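Local coordinates for putative modification methylase (PDB 2ZIG), which probably methylates cytosine in DNA, transferring a methyl group from S-adenosyl-L-methionine to the exocyclic N4 nitrogen, at residues D68-A71 and F72-E75; W80-V83 and F84-V88; V112-L115 and H116-Q120; E185-E188 and K189-P193. All blocks are in the same frame, centred on the assembly; numbering follows the deposited sequence.

Interaction 1 (D68-A71 and F72-E75); sequences DYEA and FLDE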
loop_
_atom_site.group_PDB
_atom_site.type_symbol
_atom_site.label_atom_id
_atom_site.label_comp_id
_atom_site.label_asym_id
_atom_site.label_seq_id
_atom_site.Cartn_x
_atom_site.Cartn_y
_atom_site.Cartn_z
ATOM N N ASP B 68 -6.142 5.362 -20.201
ATOM C CA ASP B 68 -6.125 6.666 -19.548
ATOM C C ASP B 68 -5.249 6.556 -18.313
ATOM O O ASP B 68 -4.435 7.432 -18.030
ATOM C CB ASP B 68 -7.536 7.079 -19.116
ATOM C CG ASP B 68 -8.545 6.977 -20.240
ATOM O OD1 ASP B 68 -8.827 5.841 -20.685
ATOM O OD2 ASP B 68 -9.057 8.032 -20.679
ATOM N N TYR B 69 -5.437 5.457 -17.590
ATOM C CA TYR B 69 -4.701 5.168 -16.370
ATOM C C TYR B 69 -3.193 5.092 -16.619
ATOM O O TYR B 69 -2.418 5.778 -15.955
ATOM C CB TYR B 69 -5.211 3.849 -15.778
ATOM C CG TYR B 69 -4.696 3.538 -14.395
ATOM C CD1 TYR B 69 -4.951 4.395 -13.326
ATOM C CD2 TYR B 69 -3.940 2.394 -14.156
ATOM C CE1 TYR B 69 -4.460 4.123 -12.055
ATOM C CE2 TYR B 69 -3.445 2.110 -12.889
ATOM C CZ TYR B 69 -3.708 2.979 -11.844
ATOM O OH TYR B 69 -3.211 2.704 -10.591
ATOM N N GLU B 70 -2.783 4.263 -17.578
ATOM C CA GLU B 70 -1.361 4.114 -17.899
ATOM C C GLU B 70 -0.746 5.435 -18.344
ATOM O O GLU B 70 0.351 5.800 -17.909
ATOM C CB GLU B 70 -1.147 3.075 -19.004
ATOM C CG GLU B 70 -1.718 1.701 -18.716
ATOM C CD GLU B 70 -1.351 1.182 -17.342
ATOM O OE1 GLU B 70 -0.141 1.101 -17.032
ATOM O OE2 GLU B 70 -2.279 0.852 -16.572
ATOM N N ALA B 71 -1.449 6.146 -19.219
ATOM C CA ALA B 71 -0.967 7.429 -19.714
ATOM C C ALA B 71 -0.803 8.412 -18.547
ATOM O O ALA B 71 0.142 9.199 -18.513
ATOM C CB ALA B 71 -1.937 7.984 -20.745
ATOM N N PHE B 72 -1.731 8.363 -17.598
ATOM C CA PHE B 72 -1.672 9.231 -16.429
ATOM C C PHE B 72 -0.418 8.877 -15.634
ATOM O O PHE B 72 0.366 9.748 -15.272
ATOM C CB PHE B 72 -2.922 9.034 -15.564
ATOM C CG PHE B 72 -2.938 9.877 -14.319
ATOM C CD1 PHE B 72 -2.824 11.263 -14.398
ATOM C CD2 PHE B 72 -3.062 9.285 -13.068
ATOM C CE1 PHE B 72 -2.830 12.049 -13.240
ATOM C CE2 PHE B 72 -3.070 10.064 -11.902
ATOM C CZ PHE B 72 -2.953 11.446 -11.990
ATOM N N LEU B 73 -0.228 7.590 -15.373
ATOM C CA LEU B 73 0.946 7.132 -14.638
ATOM C C LEU B 73 2.224 7.617 -15.311
ATOM O O LEU B 73 3.154 8.080 -14.647
ATOM C CB LEU B 73 0.955 5.608 -14.558
ATOM C CG LEU B 73 -0.074 5.006 -13.602
ATOM C CD1 LEU B 73 -0.049 3.493 -13.701
ATOM C CD2 LEU B 73 0.248 5.461 -12.182
ATOM N N ASP B 74 2.258 7.514 -16.637
ATOM C CA ASP B 74 3.414 7.938 -17.416
ATOM C C ASP B 74 3.657 9.433 -17.256
ATOM O O ASP B 74 4.801 9.885 -17.248
ATOM C CB ASP B 74 3.206 7.581 -18.894
ATOM C CG ASP B 74 3.388 6.093 -19.165
ATOM O OD1 ASP B 74 2.902 5.613 -20.212
ATOM O OD2 ASP B 74 4.027 5.403 -18.338
ATOM N N GLU B 75 2.582 10.202 -17.123
ATOM C CA GLU B 75 2.721 11.643 -16.944
ATOM C C GLU B 75 3.400 11.902 -15.604
ATOM O O GLU B 75 4.346 12.691 -15.513
ATOM C CB GLU B 75 1.353 12.321 -16.963
ATOM C CG GLU B 75 0.627 12.229 -18.290
ATOM C CD GLU B 75 -0.765 12.840 -18.231
ATOM O OE1 GLU B 75 -0.883 14.004 -17.784
ATOM O OE2 GLU B 75 -1.739 12.161 -18.635
#
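The ring of Tyr69 carries the isobutyl group of Leu73 on one face, with Leu73 CD1 4.2 Å from the ring centroid and 28° off the normal, a CH-pi contact. Phe113 stacks against the other face, and at the far end of the ring the hydroxyl is hydrogen-bonded to Asp118. This is a one-turn (i, i+4) pairing within helix 66-86 of the Rossmann-like methyltransferase fold. Tyr69 suits the place because its flat faces take apolar neighbours while its OH finds a buried acceptor. Its CG stands opposite the backbone N (chi1 -170°), whereas Leu73 CG lies beside its own N (chi1 -73°), and these different settings bring Leu73 CD1 within 3.8 Å of Tyr69 CE2. The ring of Phe72 is turned off to another flank of the helix, where it meets Tyr50 edge-to-face.

Along the flank facing Arg122 of helix 115-125 the chemistry is acidic. Glu70 runs alongside Leu73, its bent chain bringing OE1 4.1 Å from Leu73 CD1. Asp74 forms a salt bridge with Arg122, to which Glu70 adds a long, weak pairing; the arginine probably moderates the repulsion between the two acids. Main-chain bonds join the turns, among them Leu73 N to Tyr69 O at 2.9 Å. At the end of the contact Glu75 CG presses to 3.1 Å from Ala71 O.

Interaction 2 (W80-V83 and F84-V88); sequences WREV and FRLLV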
loop_
_atom_site.group_PDB
_atom_site.type_symbol
_atom_site.label_atom_id
_atom_site.label_comp_id
_atom_site.label_asym_id
_atom_site.label_seq_id
_atom_site.Cartn_x
_atom_site.Cartn_y
_atom_site.Cartn_z
ATOM N N TRP B 80 8.223 12.675 -11.470
ATOM C CA TRP B 80 9.047 11.995 -10.471
ATOM C C TRP B 80 10.515 12.006 -10.929
ATOM O O TRP B 80 11.433 12.070 -10.101
ATOM C CB TRP B 80 8.576 10.540 -10.266
ATOM C CG TRP B 80 7.098 10.345 -9.959
ATOM C CD1 TRP B 80 6.324 9.289 -10.352
ATOM C CD2 TRP B 80 6.234 11.206 -9.194
ATOM N NE1 TRP B 80 5.040 9.440 -9.889
ATOM C CE2 TRP B 80 4.956 10.605 -9.175
ATOM C CE3 TRP B 80 6.415 12.427 -8.525
ATOM C CZ2 TRP B 80 3.860 11.185 -8.514
ATOM C CZ3 TRP B 80 5.329 13.002 -7.869
ATOM C CH2 TRP B 80 4.066 12.378 -7.869
ATOM N N ARG B 81 10.735 11.941 -12.243
ATOM C CA ARG B 81 12.100 11.958 -12.796
ATOM C C ARG B 81 12.808 13.256 -12.450
ATOM O O ARG B 81 13.955 13.244 -12.021
ATOM C CB ARG B 81 12.097 11.802 -14.316
ATOM C CG ARG B 81 12.002 10.377 -14.803
ATOM C CD ARG B 81 12.554 10.245 -16.219
ATOM N NE ARG B 81 12.373 8.890 -16.734
ATOM C CZ ARG B 81 11.190 8.344 -16.997
ATOM N NH1 ARG B 81 10.076 9.040 -16.799
ATOM N NH2 ARG B 81 11.120 7.094 -17.442
ATOM N N GLU B 82 12.129 14.378 -12.658
ATOM C CA GLU B 82 12.714 15.672 -12.331
ATOM C C GLU B 82 12.910 15.785 -10.823
ATOM O O GLU B 82 13.929 16.303 -10.361
ATOM C CB GLU B 82 11.818 16.819 -12.816
ATOM C CG GLU B 82 11.852 17.049 -14.318
ATOM C CD GLU B 82 13.269 17.173 -14.847
ATOM O OE1 GLU B 82 14.048 17.971 -14.294
ATOM O OE2 GLU B 82 13.603 16.468 -15.819
ATOM N N VAL B 83 11.931 15.308 -10.056
ATOM C CA VAL B 83 12.031 15.357 -8.603
ATOM C C VAL B 83 13.291 14.623 -8.161
ATOM O O VAL B 83 14.034 15.106 -7.313
ATOM C CB VAL B 83 10.809 14.691 -7.915
ATOM C CG1 VAL B 83 11.111 14.454 -6.418
ATOM C CG2 VAL B 83 9.580 15.582 -8.071
ATOM N N PHE B 84 13.537 13.459 -8.748
ATOM C CA PHE B 84 14.709 12.681 -8.379
ATOM C C PHE B 84 15.994 13.461 -8.643
ATOM O O PHE B 84 16.977 13.339 -7.909
ATOM C CB PHE B 84 14.724 11.363 -9.148
ATOM C CG PHE B 84 15.886 10.470 -8.799
ATOM C CD1 PHE B 84 17.102 10.590 -9.464
ATOM C CD2 PHE B 84 15.770 9.522 -7.793
ATOM C CE1 PHE B 84 18.189 9.773 -9.128
ATOM C CE2 PHE B 84 16.849 8.707 -7.454
ATOM C CZ PHE B 84 18.059 8.837 -8.126
ATOM N N ARG B 85 15.971 14.273 -9.691
ATOM C CA ARG B 85 17.128 15.063 -10.067
ATOM C C ARG B 85 17.275 16.294 -9.173
ATOM O O ARG B 85 18.385 16.680 -8.805
ATOM C CB ARG B 85 16.995 15.476 -11.533
ATOM C CG ARG B 85 18.301 15.772 -12.220
ATOM C CD ARG B 85 18.439 17.245 -12.471
ATOM N NE ARG B 85 17.266 17.786 -13.144
ATOM C CZ ARG B 85 17.080 19.081 -13.368
ATOM N NH1 ARG B 85 17.997 19.955 -12.975
ATOM N NH2 ARG B 85 15.971 19.505 -13.962
ATOM N N LEU B 86 16.148 16.906 -8.826
ATOM C CA LEU B 86 16.140 18.089 -7.976
ATOM C C LEU B 86 16.500 17.753 -6.528
ATOM O O LEU B 86 17.177 18.517 -5.841
ATOM C CB LEU B 86 14.756 18.745 -8.017
ATOM C CG LEU B 86 14.397 19.730 -9.130
ATOM C CD1 LEU B 86 15.023 19.318 -10.441
ATOM C CD2 LEU B 86 12.887 19.806 -9.252
ATOM N N LEU B 87 16.040 16.600 -6.068
ATOM C CA LEU B 87 16.290 16.160 -4.702
ATOM C C LEU B 87 17.787 16.042 -4.391
ATOM O O LEU B 87 18.581 15.615 -5.241
ATOM C CB LEU B 87 15.609 14.806 -4.492
ATOM C CG LEU B 87 14.679 14.551 -3.302
ATOM C CD1 LEU B 87 13.657 15.666 -3.146
ATOM C CD2 LEU B 87 13.986 13.206 -3.520
ATOM N N VAL B 88 18.172 16.437 -3.180
ATOM C CA VAL B 88 19.559 16.318 -2.765
ATOM C C VAL B 88 19.686 14.887 -2.266
ATOM O O VAL B 88 18.732 14.328 -1.723
ATOM C CB VAL B 88 19.911 17.277 -1.604
ATOM C CG1 VAL B 88 19.653 18.711 -2.014
ATOM C CG2 VAL B 88 19.104 16.920 -0.360
#
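Arg85 reaches back one turn toward Glu82 near the C-terminal end of helix 66-86. Its CB lies 3.4 Å from Glu82 O. From there CG departs opposite the backbone N (chi1 -155°), and bends at chi2 and chi3 curl the chain until it runs alongside Glu82, pointing the same way. NE passes 3.4 Å from Glu82 OE1, and NH2 closes a salt bridge on that same oxygen. At 2.5 Å the modelled distance from Arg85 NH2 to Glu82 OE1 is doubtfully short. OE1 meets the guanidinium at its edge, near its plane, although the carboxylate plane is turned 69° from it. Leu86 CD1 covers one guanidinium face, 3.5 Å above the plane, while NH1 donates to Phe36 O.

Behind this polar side, Val83 CG1 faces Leu87 CD2 at 4.3 Å, apolar residues that suit the side packed on Val44 of strand 41-46. Leu87 N still bonds Val83 O at 2.8 Å as its backbone leaves the helix. An arginine fits because it can pair with a carboxylate and also bond a main-chain carbonyl; Glu82 probably offsets its charge, while the bond to Phe36 O ties the helix end to the loop before strand 41-46.

Interaction 3 (V112-L115 and H116-Q120); sequences VFPL and HADIQ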
loop_
_atom_site.group_PDB
_atom_site.type_symbol
_atom_site.label_atom_id
_atom_site.label_comp_id
_atom_site.label_asym_id
_atom_site.label_seq_id
_atom_site.Cartn_x
_atom_site.Cartn_y
_atom_site.Cartn_z
ATOM N N VAL B 112 -11.039 -1.167 -7.726
ATOM C CA VAL B 112 -10.284 0.008 -7.334
ATOM C C VAL B 112 -8.942 0.025 -8.042
ATOM O O VAL B 112 -8.241 -0.985 -8.063
ATOM C CB VAL B 112 -10.023 -0.010 -5.818
ATOM C CG1 VAL B 112 -9.425 1.304 -5.373
ATOM C CG2 VAL B 112 -11.311 -0.302 -5.073
ATOM N N PHE B 113 -8.587 1.158 -8.636
ATOM C CA PHE B 113 -7.292 1.260 -9.285
ATOM C C PHE B 113 -6.280 1.426 -8.157
ATOM O O PHE B 113 -6.401 2.340 -7.347
ATOM C CB PHE B 113 -7.254 2.466 -10.233
ATOM C CG PHE B 113 -7.650 2.133 -11.648
ATOM C CD1 PHE B 113 -6.858 1.291 -12.421
ATOM C CD2 PHE B 113 -8.835 2.622 -12.191
ATOM C CE1 PHE B 113 -7.244 0.935 -13.716
ATOM C CE2 PHE B 113 -9.230 2.272 -13.483
ATOM C CZ PHE B 113 -8.433 1.425 -14.247
ATOM N N PRO B 114 -5.286 0.523 -8.072
ATOM C CA PRO B 114 -4.249 0.569 -7.029
ATOM C C PRO B 114 -3.198 1.654 -7.288
ATOM O O PRO B 114 -2.007 1.366 -7.395
ATOM C CB PRO B 114 -3.653 -0.833 -7.084
ATOM C CG PRO B 114 -3.699 -1.137 -8.554
ATOM C CD PRO B 114 -5.086 -0.641 -8.958
ATOM N N LEU B 115 -3.656 2.898 -7.381
ATOM C CA LEU B 115 -2.785 4.037 -7.650
ATOM C C LEU B 115 -1.495 4.085 -6.834
ATOM O O LEU B 115 -0.411 4.276 -7.391
ATOM C CB LEU B 115 -3.550 5.337 -7.416
ATOM C CG LEU B 115 -3.497 6.429 -8.488
ATOM C CD1 LEU B 115 -3.830 7.763 -7.829
ATOM C CD2 LEU B 115 -2.126 6.485 -9.155
ATOM N N HIS B 116 -1.607 3.924 -5.516
ATOM C CA HIS B 116 -0.436 3.994 -4.655
ATOM C C HIS B 116 0.586 2.910 -5.004
ATOM O O HIS B 116 1.797 3.142 -4.943
ATOM C CB HIS B 116 -0.833 3.865 -3.175
ATOM C CG HIS B 116 -0.932 2.447 -2.697
ATOM N ND1 HIS B 116 -2.027 1.647 -2.948
ATOM C CD2 HIS B 116 -0.048 1.673 -2.024
ATOM C CE1 HIS B 116 -1.814 0.442 -2.449
ATOM N NE2 HIS B 116 -0.621 0.431 -1.884
ATOM N N ALA B 117 0.098 1.729 -5.364
ATOM C CA ALA B 117 0.985 0.624 -5.697
ATOM C C ALA B 117 1.683 0.856 -7.034
ATOM O O ALA B 117 2.864 0.547 -7.182
ATOM C CB ALA B 117 0.202 -0.686 -5.728
ATOM N N ASP B 118 0.950 1.387 -8.006
ATOM C CA ASP B 118 1.525 1.669 -9.314
ATOM C C ASP B 118 2.596 2.735 -9.160
ATOM O O ASP B 118 3.639 2.675 -9.814
ATOM C CB ASP B 118 0.440 2.146 -10.291
ATOM C CG ASP B 118 -0.303 0.988 -10.943
ATOM O OD1 ASP B 118 0.372 0.163 -11.593
ATOM O OD2 ASP B 118 -1.541 0.894 -10.806
ATOM N N ILE B 119 2.344 3.697 -8.275
ATOM C CA ILE B 119 3.291 4.776 -8.030
ATOM C C ILE B 119 4.555 4.218 -7.383
ATOM O O ILE B 119 5.665 4.503 -7.838
ATOM C CB ILE B 119 2.684 5.867 -7.110
ATOM C CG1 ILE B 119 1.445 6.491 -7.768
ATOM C CG2 ILE B 119 3.725 6.944 -6.804
ATOM C CD1 ILE B 119 1.721 7.203 -9.039
ATOM N N GLN B 120 4.391 3.418 -6.331
ATOM C CA GLN B 120 5.544 2.829 -5.640
ATOM C C GLN B 120 6.437 2.052 -6.591
ATOM O O GLN B 120 7.652 2.223 -6.594
ATOM C CB GLN B 120 5.104 1.881 -4.513
ATOM C CG GLN B 120 4.792 2.560 -3.203
ATOM C CD GLN B 120 4.518 1.571 -2.088
ATOM O OE1 GLN B 120 5.333 1.393 -1.184
ATOM N NE2 GLN B 120 3.374 0.919 -2.150
#
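Leu115 and Ile119 lie side by side, one turn apart on the same flank of helix 115-125, with Leu115 CD2 3.8 Å from Ile119 CG1 and 3.9 Å from Ile119 CD1. Ile119 sends CG1 to the side away from its carbonyl carbon (chi1 -61°), which also puts that atom 2.9 Å from Leu115 O, unusually close for carbon and oxygen, so the spacing is strained or slightly in error. Replacing Ile119 with an alanine would probably open a gap beside Leu115 CD2 and let the leucine turn more freely.

The helix starts from an inverse gamma turn centred on Pro114, the N-cap residue, which needs no amide hydrogen here. Pro114 O accepts from Asp118 N at 3.0 Å, and more weakly from Ala117 N. His116 holds CG between its backbone N and carbonyl carbon (chi1 86°); ND1 bonds Asp99 and one ring face receives Ala117 CB. Its NE2 bonds His116 of the second subunit, and Asp118 OD1 forms a salt bridge with Arg124 of that subunit. The apolar flank meanwhile rests on the central sheet, Leu115 on Val97 and Ile119 on Ile95 of strand 91-97, and both pack on Leu73 of helix 66-86.

Interaction 4 (E185-E188 and K189-P193); sequences EQRE and KSRLP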
loop_
_atom_site.group_PDB
_atom_site.type_symbol
_atom_site.label_atom_id
_atom_site.label_comp_id
_atom_site.label_asym_id
_atom_site.label_seq_id
_atom_site.Cartn_x
_atom_site.Cartn_y
_atom_site.Cartn_z
ATOM N N GLU B 185 22.494 24.618 14.405
ATOM C CA GLU B 185 21.266 25.330 14.695
ATOM C C GLU B 185 20.101 24.691 13.946
ATOM O O GLU B 185 18.954 24.781 14.385
ATOM C CB GLU B 185 21.387 26.809 14.327
ATOM C CG GLU B 185 21.453 27.084 12.845
ATOM C CD GLU B 185 21.049 28.512 12.501
ATOM O OE1 GLU B 185 21.174 28.890 11.314
ATOM O OE2 GLU B 185 20.599 29.250 13.409
ATOM N N GLN B 186 20.390 24.048 12.815
ATOM C CA GLN B 186 19.330 23.392 12.056
ATOM C C GLN B 186 18.824 22.193 12.851
ATOM O O GLN B 186 17.619 21.959 12.945
ATOM C CB GLN B 186 19.824 22.935 10.680
ATOM C CG GLN B 186 19.678 23.993 9.583
ATOM C CD GLN B 186 20.011 23.455 8.203
ATOM O OE1 GLN B 186 21.023 22.781 8.022
ATOM N NE2 GLN B 186 19.165 23.755 7.222
ATOM N N ARG B 187 19.754 21.446 13.432
ATOM C CA ARG B 187 19.398 20.286 14.229
ATOM C C ARG B 187 18.654 20.753 15.478
ATOM O O ARG B 187 17.597 20.220 15.823
ATOM C CB ARG B 187 20.658 19.522 14.624
ATOM C CG ARG B 187 21.451 18.984 13.443
ATOM C CD ARG B 187 22.693 18.275 13.940
ATOM N NE ARG B 187 22.345 17.283 14.952
ATOM C CZ ARG B 187 23.154 16.885 15.929
ATOM N NH1 ARG B 187 22.739 15.977 16.800
ATOM N NH2 ARG B 187 24.372 17.401 16.042
ATOM N N GLU B 188 19.208 21.763 16.141
ATOM C CA GLU B 188 18.603 22.315 17.346
ATOM C C GLU B 188 17.213 22.883 17.116
ATOM O O GLU B 188 16.330 22.715 17.951
ATOM C CB GLU B 188 19.498 23.409 17.932
ATOM C CG GLU B 188 20.631 22.873 18.778
ATOM C CD GLU B 188 21.586 23.952 19.241
ATOM O OE1 GLU B 188 22.319 23.701 20.222
ATOM O OE2 GLU B 188 21.616 25.042 18.623
ATOM N N LYS B 189 17.018 23.559 15.988
ATOM C CA LYS B 189 15.727 24.174 15.676
ATOM C C LYS B 189 14.721 23.206 15.049
ATOM O O LYS B 189 13.535 23.521 14.937
ATOM C CB LYS B 189 15.926 25.356 14.722
ATOM C CG LYS B 189 16.714 26.530 15.290
ATOM C CD LYS B 189 15.844 27.424 16.154
ATOM C CE LYS B 189 16.574 28.711 16.513
ATOM N NZ LYS B 189 17.032 29.449 15.293
ATOM N N SER B 190 15.191 22.031 14.645
ATOM C CA SER B 190 14.324 21.055 14.004
ATOM C C SER B 190 14.086 19.825 14.856
ATOM O O SER B 190 13.251 18.989 14.519
ATOM C CB SER B 190 14.928 20.625 12.669
ATOM O OG SER B 190 15.280 21.753 11.894
ATOM N N ARG B 191 14.833 19.700 15.946
ATOM C CA ARG B 191 14.678 18.557 16.825
ATOM C C ARG B 191 13.234 18.530 17.301
ATOM O O ARG B 191 12.671 19.561 17.666
ATOM C CB ARG B 191 15.635 18.664 18.020
ATOM C CG ARG B 191 15.517 17.521 19.020
ATOM C CD ARG B 191 16.567 17.622 20.112
ATOM N NE ARG B 191 17.923 17.544 19.571
ATOM C CZ ARG B 191 18.835 18.510 19.676
ATOM N NH1 ARG B 191 18.543 19.642 20.304
ATOM N NH2 ARG B 191 20.041 18.340 19.154
ATOM N N LEU B 192 12.634 17.348 17.290
ATOM C CA LEU B 192 11.254 17.211 17.716
ATOM C C LEU B 192 11.151 16.841 19.184
ATOM O O LEU B 192 11.930 16.020 19.681
ATOM C CB LEU B 192 10.552 16.138 16.885
ATOM C CG LEU B 192 10.151 16.534 15.464
ATOM C CD1 LEU B 192 9.836 15.307 14.652
ATOM C CD2 LEU B 192 8.952 17.454 15.520
ATOM N N PRO B 193 10.190 17.448 19.902
ATOM C CA PRO B 193 10.012 17.138 21.321
ATOM C C PRO B 193 9.627 15.660 21.356
ATOM O O PRO B 193 9.026 15.147 20.404
ATOM C CB PRO B 193 8.842 18.032 21.732
ATOM C CG PRO B 193 8.904 19.162 20.753
ATOM C CD PRO B 193 9.218 18.458 19.461
#
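Glu185 and Lys189 cross obliquely over one turn of helix 184-190, their charged ends, OE2 and NZ, 4.0 Å apart, too far for a salt bridge, though the opposite charges probably still attract. The lysine bends at chi2 and chi4, and Lys189 CG rests 3.0 Å from Glu185 O. Arg191 folds back over the preceding turn with its guanidinium nearly upright, 81°, to the carboxylate of Glu188; its NH1 comes nearest the aliphatic part of the glutamate, 4.1 Å from Glu188 CG, and not the carboxylate. Arg187 O sits over one face of that guanidinium.

Ser190 turns the other way, its OG beside its own backbone N (chi1 -50°), and donates to Gln186 O at 2.6 Å. A small hydroxyl suits this buried place, since OG also accepts from Val235 N. With an alanine here, Gln186 O would probably lose this donor and Val235 N its mate.

Arg187 makes a salt bridge with Glu158 of the second subunit, and Arg191 joins it in a long, weak pairing. Directed bonds to main-chain atoms thus hold the helix end, while on its surface the shared carboxylate of Glu158 probably offsets the closeness of the two arginines.

In the fold
Interactions 1 and 2 both belong to helix 66-86, their centres about 19 Å apart. Interaction 3 is the fully buried contact; it begins helix 115-125 and touches interaction 1 through aromatic and polar atoms, while its Ile119 also meets Trp80 of interaction 2. Interactions 1 and 2 are partly buried, combining apolar flanks with charged ones that face neighbouring helices or loops. Interaction 4 lies at the surface, on the opposite side of the chain's centre from interactions 1 and 3, and relies on main-chain and serine bonds, with a salt bridge to the second subunit. Interactions 1, 3 and 4 touch that subunit; interaction 2 does not, and packs against the central sheet and helix 29-34.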